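Local coordinates for protein Can2 (Sulfobacillus thermosulfidooxidans, PDB 7BDV) that binds cyclic tetra-adenylate and, as a CRISPR ancillary effector, works as a dual-specificity nuclease that potentiates type III CRISPR defence, at residues Asn189-Gln194 and Phe226-Asp231; Arg168-Leu173 and Arg234-Gly239; Gln182-Arg187 and Gly204-Leu209; Leu209-Asn214 and Ala221-Phe226. All coordinates share one frame; numbering follows the deposited sequence.

Contact 1 of 4, residues Asn189-Gln194 and Phe226-Asp231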
loop_
_atom_site.group_PDB
_atom_site.type_symbol
_atom_site.label_atom_id
_atom_site.label_comp_id
_atom_site.label_asym_id
_atom_site.label_seq_id
_atom_site.Cartn_x
_atom_site.Cartn_y
_atom_site.Cartn_z
ATOM N N ASN A 189 -2.559 -28.274 -13.896
ATOM C CA ASN A 189 -2.270 -26.810 -13.927
ATOM C C ASN A 189 -0.765 -26.615 -14.109
ATOM O O ASN A 189 -0.347 -25.779 -14.933
ATOM C CB ASN A 189 -2.712 -26.087 -12.646
ATOM C CG ASN A 189 -3.089 -24.627 -12.805
ATOM O OD1 ASN A 189 -4.047 -24.201 -12.181
ATOM N ND2 ASN A 189 -2.374 -23.838 -13.596
ATOM N N TRP A 190 0.029 -27.357 -13.337
ATOM C CA TRP A 190 1.507 -27.288 -13.346
ATOM C C TRP A 190 2.018 -27.694 -14.730
ATOM O O TRP A 190 2.737 -26.884 -15.352
ATOM C CB TRP A 190 2.075 -28.169 -12.242
ATOM C CG TRP A 190 3.555 -28.052 -12.114
ATOM C CD1 TRP A 190 4.327 -26.937 -12.292
ATOM C CD2 TRP A 190 4.453 -29.101 -11.718
ATOM N NE1 TRP A 190 5.643 -27.238 -12.082
ATOM C CE2 TRP A 190 5.753 -28.555 -11.732
ATOM C CE3 TRP A 190 4.290 -30.449 -11.366
ATOM C CZ2 TRP A 190 6.877 -29.304 -11.402
ATOM C CZ3 TRP A 190 5.404 -31.192 -11.036
ATOM C CH2 TRP A 190 6.680 -30.622 -11.049
ATOM N N ILE A 191 1.625 -28.877 -15.195
ATOM C CA ILE A 191 1.952 -29.409 -16.547
ATOM C C ILE A 191 1.647 -28.337 -17.603
ATOM O O ILE A 191 2.477 -28.132 -18.481
ATOM C CB ILE A 191 1.186 -30.716 -16.822
ATOM C CG1 ILE A 191 1.731 -31.880 -15.997
ATOM C CG2 ILE A 191 1.187 -31.062 -18.307
ATOM C CD1 ILE A 191 0.697 -32.969 -15.801
ATOM N N ALA A 192 0.470 -27.726 -17.546
ATOM C CA ALA A 192 -0.016 -26.740 -18.535
ATOM C C ALA A 192 0.870 -25.495 -18.423
ATOM O O ALA A 192 1.216 -24.942 -19.469
ATOM C CB ALA A 192 -1.483 -26.428 -18.328
ATOM N N ALA A 193 1.243 -25.097 -17.200
ATOM C CA ALA A 193 2.084 -23.908 -16.912
ATOM C C ALA A 193 3.489 -24.102 -17.488
ATOM O O ALA A 193 4.011 -23.145 -18.104
ATOM C CB ALA A 193 2.154 -23.643 -15.426
ATOM N N GLN A 194 4.069 -25.299 -17.307
ATOM C CA GLN A 194 5.431 -25.659 -17.796
ATOM C C GLN A 194 5.424 -25.900 -19.310
ATOM O O GLN A 194 6.512 -26.074 -19.857
ATOM C CB GLN A 194 5.946 -26.937 -17.134
ATOM C CG GLN A 194 6.113 -26.831 -15.633
ATOM C CD GLN A 194 6.213 -28.217 -15.048
ATOM O OE1 GLN A 194 5.261 -28.769 -14.495
ATOM N NE2 GLN A 194 7.370 -28.826 -15.220
ATOM N N PHE A 226 -1.056 -38.517 -22.864
ATOM C CA PHE A 226 -2.029 -37.576 -23.463
ATOM C C PHE A 226 -1.329 -36.253 -23.753
ATOM O O PHE A 226 -0.246 -35.992 -23.214
ATOM C CB PHE A 226 -3.211 -37.350 -22.517
ATOM C CG PHE A 226 -3.910 -38.612 -22.075
ATOM C CD1 PHE A 226 -4.941 -39.134 -22.829
ATOM C CD2 PHE A 226 -3.544 -39.268 -20.917
ATOM C CE1 PHE A 226 -5.603 -40.280 -22.431
ATOM C CE2 PHE A 226 -4.190 -40.427 -20.525
ATOM C CZ PHE A 226 -5.222 -40.926 -21.282
ATOM N N GLN A 227 -1.974 -35.442 -24.581
ATOM C CA GLN A 227 -1.554 -34.061 -24.891
ATOM C C GLN A 227 -2.813 -33.178 -24.881
ATOM O O GLN A 227 -3.890 -33.717 -25.094
ATOM C CB GLN A 227 -0.798 -34.036 -26.224
ATOM C CG GLN A 227 -1.668 -34.466 -27.397
ATOM C CD GLN A 227 -0.911 -34.640 -28.688
ATOM O OE1 GLN A 227 0.137 -34.036 -28.881
ATOM N NE2 GLN A 227 -1.429 -35.484 -29.573
ATOM N N PHE A 228 -2.661 -31.874 -24.687
ATOM C CA PHE A 228 -3.752 -30.895 -24.839
ATOM C C PHE A 228 -4.138 -30.865 -26.321
ATOM O O PHE A 228 -3.267 -31.030 -27.170
ATOM C CB PHE A 228 -3.373 -29.527 -24.247
ATOM C CG PHE A 228 -3.134 -29.578 -22.759
ATOM C CD1 PHE A 228 -4.158 -29.911 -21.883
ATOM C CD2 PHE A 228 -1.867 -29.384 -22.241
ATOM C CE1 PHE A 228 -3.921 -29.982 -20.517
ATOM C CE2 PHE A 228 -1.627 -29.475 -20.875
ATOM C CZ PHE A 228 -2.655 -29.770 -20.016
ATOM N N THR A 229 -5.419 -30.659 -26.605
ATOM C CA THR A 229 -5.983 -30.671 -27.980
ATOM C C THR A 229 -5.658 -29.349 -28.681
ATOM O O THR A 229 -5.878 -29.287 -29.902
ATOM C CB THR A 229 -7.483 -30.983 -27.940
ATOM O OG1 THR A 229 -8.104 -29.981 -27.135
ATOM C CG2 THR A 229 -7.778 -32.358 -27.365
ATOM N N SER A 230 -5.179 -28.337 -27.950
ATOM C CA SER A 230 -4.907 -26.967 -28.480
ATOM C C SER A 230 -4.257 -26.109 -27.399
ATOM O O SER A 230 -4.271 -26.531 -26.225
ATOM C CB SER A 230 -6.177 -26.287 -28.987
ATOM O OG SER A 230 -7.095 -26.035 -27.923
ATOM N N ASP A 231 -3.741 -24.936 -27.770
ATOM C CA ASP A 231 -3.240 -23.936 -26.794
ATOM C C ASP A 231 -4.413 -23.441 -25.930
ATOM O O ASP A 231 -4.184 -23.220 -24.705
ATOM C CB ASP A 231 -2.522 -22.757 -27.447
ATOM C CG ASP A 231 -1.820 -21.882 -26.412
ATOM O OD1 ASP A 231 -0.825 -22.369 -25.801
ATOM O OD2 ASP A 231 -2.299 -20.738 -26.186
#
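Phe228 sets the CZ-CE2 part of its ring against Ala192 and Ile191, joining the second strand of a two-stranded antiparallel hairpin to helix 182-193. Three helices followed by such a hairpin suggest a winged-helix-like module, with the hairpin in the place of the wing. The backbones stay well apart, the nearest CA atoms, of Ala192 and Phe228, being 8.4 Å from each other, so the aromatic side chain has to bridge the gap. It does so with CG anti to its own carbonyl carbon (chi1 -63°), which directs the far end of the ring to the helix. The tight part lies at Ala192: its CB is 3.9 Å from Phe228 CZ, and its CA is also 3.9 Å from Phe228 CE2, leaving little room between ring and helix backbone. Ile191 packs beside it through its short branch; CG2, anti to the backbone N, comes within 4.1 Å of Phe228 CE2. Both methyls approach the ring obliquely, and no hydrogen bond crosses between the segments. Phe199 and Ile237 extend this apolar surround of the phenyl ring. The loose side lies at the two ends. Gln194, beyond Ala193, and Asp231, at the start of helix 231-254, are exposed and do not meet. Asp231 instead turns to its own helix, forming a salt bridge with Arg234 through OD1. Just ahead of it, Ser230 occupies the N-cap position, and its OG is hydrogen-bonded to Ala233 N.

Contact 2 of 4, residues Arg168-Leu173 and Arg234-Gly239; sequences REVEDL and RQFING
The shortest polar bond within these segments, Asn238 N to Arg234 O at 2.8 Å, closes the helical turn from which Phe236 reaches Val170 and Glu171 of helix 168-176. Across the contact itself there is no hydrogen bond; one phenyl ring does the work. Phe236 carries CG anti to the backbone N (chi1 -178°), and the ring points its far rim at the other helix, whose nearest CA, that of Glu171, is 8.9 Å from the CA of Phe236. Val170 and Glu171 receive the edge of the ring rather than a face. Val170 CG1 lies 4.0 Å from Phe236 CE2, close to the ring plane. The backbone N of Glu171 sits in that plane, also 4.0 Å away, measured to Phe236 CZ, and Glu171 CB follows at 4.2 Å from the same CZ. The edge of the ring thus rests against Val170 CG1 at CE2 and against Glu171 N and CB at CZ, while the extended carboxylate arm of Glu171 runs on to a weak hydrogen bond with Ser248 OG. Trp167 meets the same phenyl ring with its plane inclined. Beyond Phe236 the helix widens into a pi-type turn at 236-239, and Gly239 N bonds to Ile237 O at 2.9 Å in an inverse gamma turn centred on Asn238. This is largely buried helix-helix packing, with Val170 and Phe236 buried and Glu171 partly exposed: an aromatic residue of the long helix 231-254 is set edge-on against the first helix of what appears to be a winged-helix-like module.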
loop_
_atom_site.group_PDB
_atom_site.type_symbol
_atom_site.label_atom_id
_atom_site.label_comp_id
_atom_site.label_asym_id
_atom_site.label_seq_id
_atom_site.Cartn_x
_atom_site.Cartn_y
_atom_site.Cartn_z
ATOM N N ARG A 168 -17.889 -25.137 -20.704
ATOM C CA ARG A 168 -18.656 -24.568 -19.566
ATOM C C ARG A 168 -19.070 -25.692 -18.594
ATOM O O ARG A 168 -18.992 -25.468 -17.351
ATOM C CB ARG A 168 -19.875 -23.796 -20.082
ATOM N N GLU A 169 -19.494 -26.843 -19.117
ATOM C CA GLU A 169 -19.893 -28.022 -18.297
ATOM C C GLU A 169 -18.700 -28.468 -17.449
ATOM O O GLU A 169 -18.925 -28.805 -16.275
ATOM C CB GLU A 169 -20.382 -29.177 -19.171
ATOM N N VAL A 170 -17.494 -28.468 -18.022
ATOM C CA VAL A 170 -16.243 -28.930 -17.349
ATOM C C VAL A 170 -15.928 -27.962 -16.205
ATOM O O VAL A 170 -15.641 -28.435 -15.086
ATOM C CB VAL A 170 -15.068 -29.050 -18.338
ATOM C CG1 VAL A 170 -13.816 -29.562 -17.643
ATOM C CG2 VAL A 170 -15.409 -29.954 -19.506
ATOM N N GLU A 171 -16.010 -26.660 -16.503
ATOM C CA GLU A 171 -15.797 -25.530 -15.570
ATOM C C GLU A 171 -16.646 -25.731 -14.302
ATOM O O GLU A 171 -16.053 -25.670 -13.190
ATOM C CB GLU A 171 -16.146 -24.238 -16.314
ATOM C CG GLU A 171 -16.086 -22.999 -15.473
ATOM C CD GLU A 171 -16.802 -21.822 -16.131
ATOM O OE1 GLU A 171 -16.682 -21.673 -17.388
ATOM O OE2 GLU A 171 -17.508 -21.087 -15.412
ATOM N N ASP A 172 -17.949 -25.987 -14.463
ATOM C CA ASP A 172 -18.910 -26.232 -13.346
ATOM C C ASP A 172 -18.492 -27.503 -12.571
ATOM O O ASP A 172 -18.536 -27.468 -11.320
ATOM C CB ASP A 172 -20.361 -26.381 -13.818
ATOM C CG ASP A 172 -20.953 -25.229 -14.619
ATOM O OD1 ASP A 172 -20.515 -24.065 -14.436
ATOM O OD2 ASP A 172 -21.872 -25.509 -15.413
ATOM N N LEU A 173 -18.107 -28.584 -13.264
ATOM C CA LEU A 173 -17.726 -29.883 -12.626
ATOM C C LEU A 173 -16.426 -29.705 -11.833
ATOM O O LEU A 173 -16.330 -30.259 -10.732
ATOM C CB LEU A 173 -17.585 -30.976 -13.685
ATOM N N ARG A 234 -5.013 -25.840 -23.224
ATOM C CA ARG A 234 -3.899 -25.711 -22.247
ATOM C C ARG A 234 -4.199 -24.534 -21.314
ATOM O O ARG A 234 -4.149 -24.730 -20.092
ATOM C CB ARG A 234 -2.553 -25.521 -22.949
ATOM C CG ARG A 234 -1.342 -25.683 -22.037
ATOM C CD ARG A 234 -0.063 -25.320 -22.757
ATOM N NE ARG A 234 -0.126 -23.962 -23.297
ATOM C CZ ARG A 234 0.214 -22.855 -22.642
ATOM N NH1 ARG A 234 0.694 -22.910 -21.409
ATOM N N GLN A 235 -4.532 -23.367 -21.871
ATOM C CA GLN A 235 -4.860 -22.141 -21.102
ATOM C C GLN A 235 -5.980 -22.437 -20.095
ATOM O O GLN A 235 -5.834 -22.026 -18.916
ATOM C CB GLN A 235 -5.266 -21.006 -22.034
ATOM C CG GLN A 235 -4.088 -20.335 -22.726
ATOM C CD GLN A 235 -4.534 -19.159 -23.565
ATOM O OE1 GLN A 235 -5.500 -18.469 -23.229
ATOM N NE2 GLN A 235 -3.826 -18.914 -24.660
ATOM N N PHE A 236 -7.040 -23.118 -20.544
ATOM C CA PHE A 236 -8.209 -23.524 -19.726
ATOM C C PHE A 236 -7.728 -24.393 -18.554
ATOM O O PHE A 236 -8.225 -24.233 -17.447
ATOM C CB PHE A 236 -9.243 -24.244 -20.594
ATOM C CG PHE A 236 -10.496 -24.663 -19.870
ATOM C CD1 PHE A 236 -11.584 -23.805 -19.747
ATOM C CD2 PHE A 236 -10.591 -25.920 -19.288
ATOM C CE1 PHE A 236 -12.733 -24.195 -19.077
ATOM C CE2 PHE A 236 -11.740 -26.301 -18.616
ATOM C CZ PHE A 236 -12.820 -25.444 -18.535
ATOM N N ILE A 237 -6.797 -25.314 -18.776
ATOM C CA ILE A 237 -6.319 -26.223 -17.681
ATOM C C ILE A 237 -5.321 -25.477 -16.804
ATOM O O ILE A 237 -5.225 -25.817 -15.594
ATOM C CB ILE A 237 -5.762 -27.521 -18.261
ATOM C CG1 ILE A 237 -6.843 -28.272 -19.034
ATOM C CG2 ILE A 237 -5.128 -28.374 -17.179
ATOM C CD1 ILE A 237 -7.980 -28.783 -18.175
ATOM N N ASN A 238 -4.652 -24.462 -17.373
ATOM C CA ASN A 238 -3.692 -23.572 -16.676
ATOM C C ASN A 238 -4.443 -22.548 -15.815
ATOM O O ASN A 238 -4.170 -21.345 -15.915
ATOM C CB ASN A 238 -2.746 -22.902 -17.680
ATOM C CG ASN A 238 -1.479 -22.374 -17.050
ATOM O OD1 ASN A 238 -1.037 -22.867 -16.019
ATOM N ND2 ASN A 238 -0.891 -21.361 -17.658
ATOM N N GLY A 239 -5.342 -23.025 -14.952
ATOM C CA GLY A 239 -6.167 -22.199 -14.056
ATOM C C GLY A 239 -7.187 -21.334 -14.789
ATOM O O GLY A 239 -7.899 -20.584 -14.097
#

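Contact 3 of 4, residues Gln182-Arg187 and Gly204-Leu209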
loop_
_atom_site.group_PDB
_atom_site.type_symbol
_atom_site.label_atom_id
_atom_site.label_comp_id
_atom_site.label_asym_id
_atom_site.label_seq_id
_atom_site.Cartn_x
_atom_site.Cartn_y
_atom_site.Cartn_z
ATOM N N GLN A 182 -8.568 -32.032 -6.285
ATOM C CA GLN A 182 -7.604 -30.980 -5.877
ATOM C C GLN A 182 -6.232 -31.261 -6.482
ATOM O O GLN A 182 -5.714 -30.393 -7.223
ATOM C CB GLN A 182 -7.547 -30.965 -4.341
ATOM C CG GLN A 182 -6.646 -29.888 -3.764
ATOM C CD GLN A 182 -6.932 -28.582 -4.465
ATOM O OE1 GLN A 182 -6.029 -27.926 -4.990
ATOM N NE2 GLN A 182 -8.212 -28.234 -4.533
ATOM N N ASN A 183 -5.678 -32.439 -6.179
ATOM C CA ASN A 183 -4.310 -32.860 -6.568
ATOM C C ASN A 183 -4.236 -33.063 -8.088
ATOM O O ASN A 183 -3.261 -32.614 -8.676
ATOM C CB ASN A 183 -3.878 -34.102 -5.788
ATOM C CG ASN A 183 -3.727 -33.823 -4.307
ATOM O OD1 ASN A 183 -3.477 -32.690 -3.902
ATOM N ND2 ASN A 183 -3.887 -34.843 -3.484
ATOM N N GLN A 184 -5.226 -33.710 -8.696
ATOM C CA GLN A 184 -5.204 -34.032 -10.139
ATOM C C GLN A 184 -5.222 -32.717 -10.922
ATOM O O GLN A 184 -4.435 -32.575 -11.880
ATOM C CB GLN A 184 -6.368 -34.946 -10.532
ATOM C CG GLN A 184 -6.340 -36.329 -9.874
ATOM C CD GLN A 184 -7.037 -36.453 -8.526
ATOM O OE1 GLN A 184 -7.125 -35.517 -7.724
ATOM N NE2 GLN A 184 -7.498 -37.657 -8.226
ATOM N N LEU A 185 -6.084 -31.789 -10.525
ATOM C CA LEU A 185 -6.286 -30.488 -11.220
ATOM C C LEU A 185 -5.064 -29.592 -10.999
ATOM O O LEU A 185 -4.632 -28.937 -11.954
ATOM C CB LEU A 185 -7.574 -29.833 -10.720
ATOM C CG LEU A 185 -8.853 -30.346 -11.373
ATOM C CD1 LEU A 185 -10.066 -29.615 -10.827
ATOM C CD2 LEU A 185 -8.804 -30.222 -12.898
ATOM N N GLY A 186 -4.515 -29.594 -9.780
ATOM C CA GLY A 186 -3.278 -28.878 -9.444
ATOM C C GLY A 186 -2.131 -29.330 -10.315
ATOM O O GLY A 186 -1.455 -28.458 -10.914
ATOM N N ARG A 187 -1.949 -30.644 -10.414
ATOM C CA ARG A 187 -0.903 -31.318 -11.224
ATOM C C ARG A 187 -1.084 -30.935 -12.699
ATOM O O ARG A 187 -0.065 -30.598 -13.321
ATOM C CB ARG A 187 -0.992 -32.836 -11.020
ATOM C CG ARG A 187 0.031 -33.638 -11.808
ATOM C CD ARG A 187 -0.037 -35.131 -11.562
ATOM N NE ARG A 187 0.838 -35.775 -12.541
ATOM C CZ ARG A 187 0.462 -36.203 -13.740
ATOM N NH1 ARG A 187 -0.793 -36.129 -14.126
ATOM N NH2 ARG A 187 1.343 -36.729 -14.562
ATOM N N GLY A 204 -10.108 -42.764 -14.809
ATOM C CA GLY A 204 -11.077 -42.262 -13.810
ATOM C C GLY A 204 -12.058 -41.278 -14.412
ATOM O O GLY A 204 -11.949 -40.999 -15.618
ATOM N N GLU A 205 -12.974 -40.757 -13.594
ATOM C CA GLU A 205 -13.988 -39.735 -13.982
ATOM C C GLU A 205 -13.303 -38.558 -14.692
ATOM O O GLU A 205 -13.854 -38.091 -15.723
ATOM C CB GLU A 205 -14.760 -39.221 -12.768
ATOM N N LEU A 206 -12.143 -38.099 -14.190
ATOM C CA LEU A 206 -11.498 -36.850 -14.675
ATOM C C LEU A 206 -10.981 -37.075 -16.102
ATOM O O LEU A 206 -11.224 -36.201 -16.962
ATOM C CB LEU A 206 -10.387 -36.409 -13.719
ATOM C CG LEU A 206 -9.689 -35.095 -14.090
ATOM C CD1 LEU A 206 -10.700 -33.985 -14.353
ATOM C CD2 LEU A 206 -8.728 -34.660 -13.004
ATOM N N GLN A 207 -10.307 -38.194 -16.346
ATOM C CA GLN A 207 -9.760 -38.562 -17.679
ATOM C C GLN A 207 -10.897 -38.674 -18.704
ATOM O O GLN A 207 -10.737 -38.123 -19.815
ATOM C CB GLN A 207 -8.982 -39.874 -17.632
ATOM C CG GLN A 207 -8.202 -40.116 -18.913
ATOM C CD GLN A 207 -7.876 -41.568 -19.147
ATOM O OE1 GLN A 207 -8.411 -42.193 -20.062
ATOM N NE2 GLN A 207 -6.985 -42.100 -18.318
ATOM N N ASP A 208 -11.984 -39.366 -18.345
ATOM C CA ASP A 208 -13.202 -39.523 -19.190
ATOM C C ASP A 208 -13.733 -38.140 -19.552
ATOM O O ASP A 208 -14.012 -37.905 -20.751
ATOM C CB ASP A 208 -14.313 -40.315 -18.489
ATOM C CG ASP A 208 -13.980 -41.764 -18.168
ATOM O OD1 ASP A 208 -13.023 -42.309 -18.769
ATOM O OD2 ASP A 208 -14.678 -42.340 -17.304
ATOM N N LEU A 209 -13.855 -37.263 -18.547
ATOM C CA LEU A 209 -14.416 -35.899 -18.713
ATOM C C LEU A 209 -13.570 -35.102 -19.722
ATOM O O LEU A 209 -14.148 -34.505 -20.647
ATOM C CB LEU A 209 -14.456 -35.221 -17.340
ATOM C CG LEU A 209 -15.056 -33.817 -17.286
ATOM C CD1 LEU A 209 -16.433 -33.767 -17.942
ATOM C CD2 LEU A 209 -15.135 -33.350 -15.836
#
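With chi1 at -178°, Leu206 holds CG anti to its backbone N, and chi2 at 51° leaves CD2 as the extended branch, aimed at Gln184 and Leu185. The contact packs two successive helices, 182-193 and 205-212, of a module whose three helices and following hairpin resemble a winged helix. Their backbones come nearest at Gln184 and Leu206, with the CA atoms 8.3 Å apart. Leu206 CD2 presses on Gln184 CB at 3.4 Å, a close approach for two carbons, so the glutamine meets its partner through the base of its side chain. The rest bends at chi2 (89°) and carries the amide of this exposed residue away from Leu206. The inner side is apolar: Leu185 leaves its helix alongside Gln184, but its isopropyl end comes nearer to Leu206, and Phe174 of helix 168-176, the preceding helix, touches both leucines. Gly204 stands at the N-cap of the second helix, whose first turn is closed by Asp208 N bonding to Gly204 O at 3.2 Å. The buried side of the contact ends in a methyl pair, Leu185 CD2 and Leu206 CD2, 4.4 Å apart.

Contact 4 of 4, residues Leu209-Asn214 and Ala221-Phe226; sequences LLLKAN and AKNAGF
Leu211 and Phe226 mark the nearest approach of the two backbones, 9.5 Å between CA atoms, where the last turn of helix 205-212 faces the irregular loop that leads into strand 226-228. Side chains from both sides fill that distance. Leu211 divides its methyls between two partners: CD2 lies 4.2 Å from Phe226 CE1, and CD1 is 4.3 Å from Asn223 ND2. The leucine and phenylalanine side chains cross at about a right angle, and the methyl meets the ring obliquely. Phe226 keeps CG beside its backbone N (chi1 -55°), which leans the ring to the helix. Asn223 approaches Leu211 through its amide nitrogen, a van der Waals approach with no hydrogen bond between the segments. Burial is therefore uneven, with Phe226 well covered and Leu211 and Asn223 partly exposed. Asn214 is the first residue to leave helical phi/psi, in a Schellman motif: phi turns positive (63°), and Asn214 N bonds back to Leu211 O at 3.0 Å. Both Leu211 and Phe226 also pack on Ile216 of strand 216-218, and Asn223 and Phe226 touch Gln207 one turn earlier in the helix. Leu211 thus faces the loop and Phe226, while Leu210 touches both Ile216 and Phe174 of helix 168-176, and Ala213 packs on Val170 of that same helix.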
loop_
_atom_site.group_PDB
_atom_site.type_symbol
_atom_site.label_atom_id
_atom_site.label_comp_id
_atom_site.label_asym_id
_atom_site.label_seq_id
_atom_site.Cartn_x
_atom_site.Cartn_y
_atom_site.Cartn_z
ATOM N N LEU A 209 -13.855 -37.263 -18.547
ATOM C CA LEU A 209 -14.416 -35.899 -18.713
ATOM C C LEU A 209 -13.570 -35.102 -19.722
ATOM O O LEU A 209 -14.148 -34.505 -20.647
ATOM C CB LEU A 209 -14.456 -35.221 -17.340
ATOM C CG LEU A 209 -15.056 -33.817 -17.286
ATOM C CD1 LEU A 209 -16.433 -33.767 -17.942
ATOM C CD2 LEU A 209 -15.135 -33.350 -15.836
ATOM N N LEU A 210 -12.250 -35.085 -19.539
ATOM C CA LEU A 210 -11.310 -34.295 -20.381
ATOM C C LEU A 210 -11.304 -34.861 -21.811
ATOM O O LEU A 210 -11.253 -34.056 -22.764
ATOM C CB LEU A 210 -9.918 -34.335 -19.750
ATOM C CG LEU A 210 -9.780 -33.640 -18.401
ATOM C CD1 LEU A 210 -8.457 -33.996 -17.757
ATOM C CD2 LEU A 210 -9.903 -32.135 -18.545
ATOM N N LEU A 211 -11.365 -36.193 -21.953
ATOM C CA LEU A 211 -11.464 -36.876 -23.277
ATOM C C LEU A 211 -12.780 -36.491 -23.959
ATOM O O LEU A 211 -12.703 -36.023 -25.106
ATOM C CB LEU A 211 -11.324 -38.385 -23.085
ATOM C CG LEU A 211 -9.875 -38.875 -22.899
ATOM C CD1 LEU A 211 -9.846 -40.331 -22.428
ATOM C CD2 LEU A 211 -9.046 -38.707 -24.178
ATOM N N LYS A 212 -13.915 -36.602 -23.256
ATOM C CA LYS A 212 -15.289 -36.302 -23.772
ATOM C C LYS A 212 -15.409 -34.821 -24.135
ATOM O O LYS A 212 -16.047 -34.521 -25.164
ATOM C CB LYS A 212 -16.369 -36.658 -22.743
ATOM N N ALA A 213 -14.819 -33.928 -23.333
ATOM C CA ALA A 213 -14.820 -32.462 -23.560
ATOM C C ALA A 213 -13.867 -32.090 -24.699
ATOM O O ALA A 213 -13.914 -30.932 -25.125
ATOM C CB ALA A 213 -14.436 -31.741 -22.299
ATOM N N ASN A 214 -12.997 -33.018 -25.130
ATOM C CA ASN A 214 -11.956 -32.774 -26.164
ATOM C C ASN A 214 -10.968 -31.714 -25.644
ATOM O O ASN A 214 -10.581 -30.818 -26.419
ATOM C CB ASN A 214 -12.587 -32.379 -27.510
ATOM C CG ASN A 214 -11.557 -32.282 -28.616
ATOM O OD1 ASN A 214 -10.781 -33.217 -28.822
ATOM N ND2 ASN A 214 -11.515 -31.148 -29.306
ATOM N N ALA A 221 -0.304 -45.168 -27.706
ATOM C CA ALA A 221 -1.275 -46.287 -27.631
ATOM C C ALA A 221 -1.470 -46.671 -26.157
ATOM O O ALA A 221 -0.564 -46.387 -25.343
ATOM C CB ALA A 221 -0.802 -47.459 -28.460
ATOM N N LYS A 222 -2.636 -47.249 -25.838
ATOM C CA LYS A 222 -3.040 -47.760 -24.495
ATOM C C LYS A 222 -3.245 -46.598 -23.512
ATOM O O LYS A 222 -3.366 -46.871 -22.301
ATOM C CB LYS A 222 -2.012 -48.763 -23.960
ATOM N N ASN A 223 -3.306 -45.357 -24.004
ATOM C CA ASN A 223 -3.477 -44.144 -23.163
ATOM C C ASN A 223 -2.371 -44.105 -22.093
ATOM O O ASN A 223 -2.682 -43.859 -20.911
ATOM C CB ASN A 223 -4.888 -44.116 -22.558
ATOM C CG ASN A 223 -5.962 -43.687 -23.536
ATOM O OD1 ASN A 223 -5.688 -43.413 -24.704
ATOM N ND2 ASN A 223 -7.193 -43.610 -23.060
ATOM N N ALA A 224 -1.123 -44.367 -22.481
ATOM C CA ALA A 224 0.062 -44.247 -21.601
ATOM C C ALA A 224 0.470 -42.778 -21.564
ATOM O O ALA A 224 1.269 -42.402 -20.695
ATOM C CB ALA A 224 1.197 -45.120 -22.082
ATOM N N GLY A 225 -0.079 -41.980 -22.476
ATOM C CA GLY A 225 0.220 -40.548 -22.559
ATOM C C GLY A 225 -0.897 -39.787 -23.242
ATOM O O GLY A 225 -1.582 -40.359 -24.095
ATOM N N PHE A 226 -1.056 -38.517 -22.864
ATOM C CA PHE A 226 -2.029 -37.576 -23.463
ATOM C C PHE A 226 -1.329 -36.253 -23.753
ATOM O O PHE A 226 -0.246 -35.992 -23.214
ATOM C CB PHE A 226 -3.211 -37.350 -22.517
ATOM C CG PHE A 226 -3.910 -38.612 -22.075
ATOM C CD1 PHE A 226 -4.941 -39.134 -22.829
ATOM C CD2 PHE A 226 -3.544 -39.268 -20.917
ATOM C CE1 PHE A 226 -5.603 -40.280 -22.431
ATOM C CE2 PHE A 226 -4.190 -40.427 -20.525
ATOM C CZ PHE A 226 -5.222 -40.926 -21.282
#

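Following the chain from the N terminus, the first segment among the contacts is on helix 168-176, and contact 2 closes the longest loop when residues 234-239 return to it. Within that span lie the other three. Contact 3 pairs 182-187 with 204-209; contact 1 then ties the end of the same helix to 226-231, and the two cross, since their segments alternate. Contact 4, short and lying within the span of contact 1, follows contact 3 in series and shares Leu209 with it and Phe226 with contact 1. Physical links reinforce this order: Ala192 O meets Arg234 NH1, and Thr229 OG1 meets Asn214 O. Together the four contacts join helices 168-176, 182-193 and 205-212, the hairpin and helix 231-254.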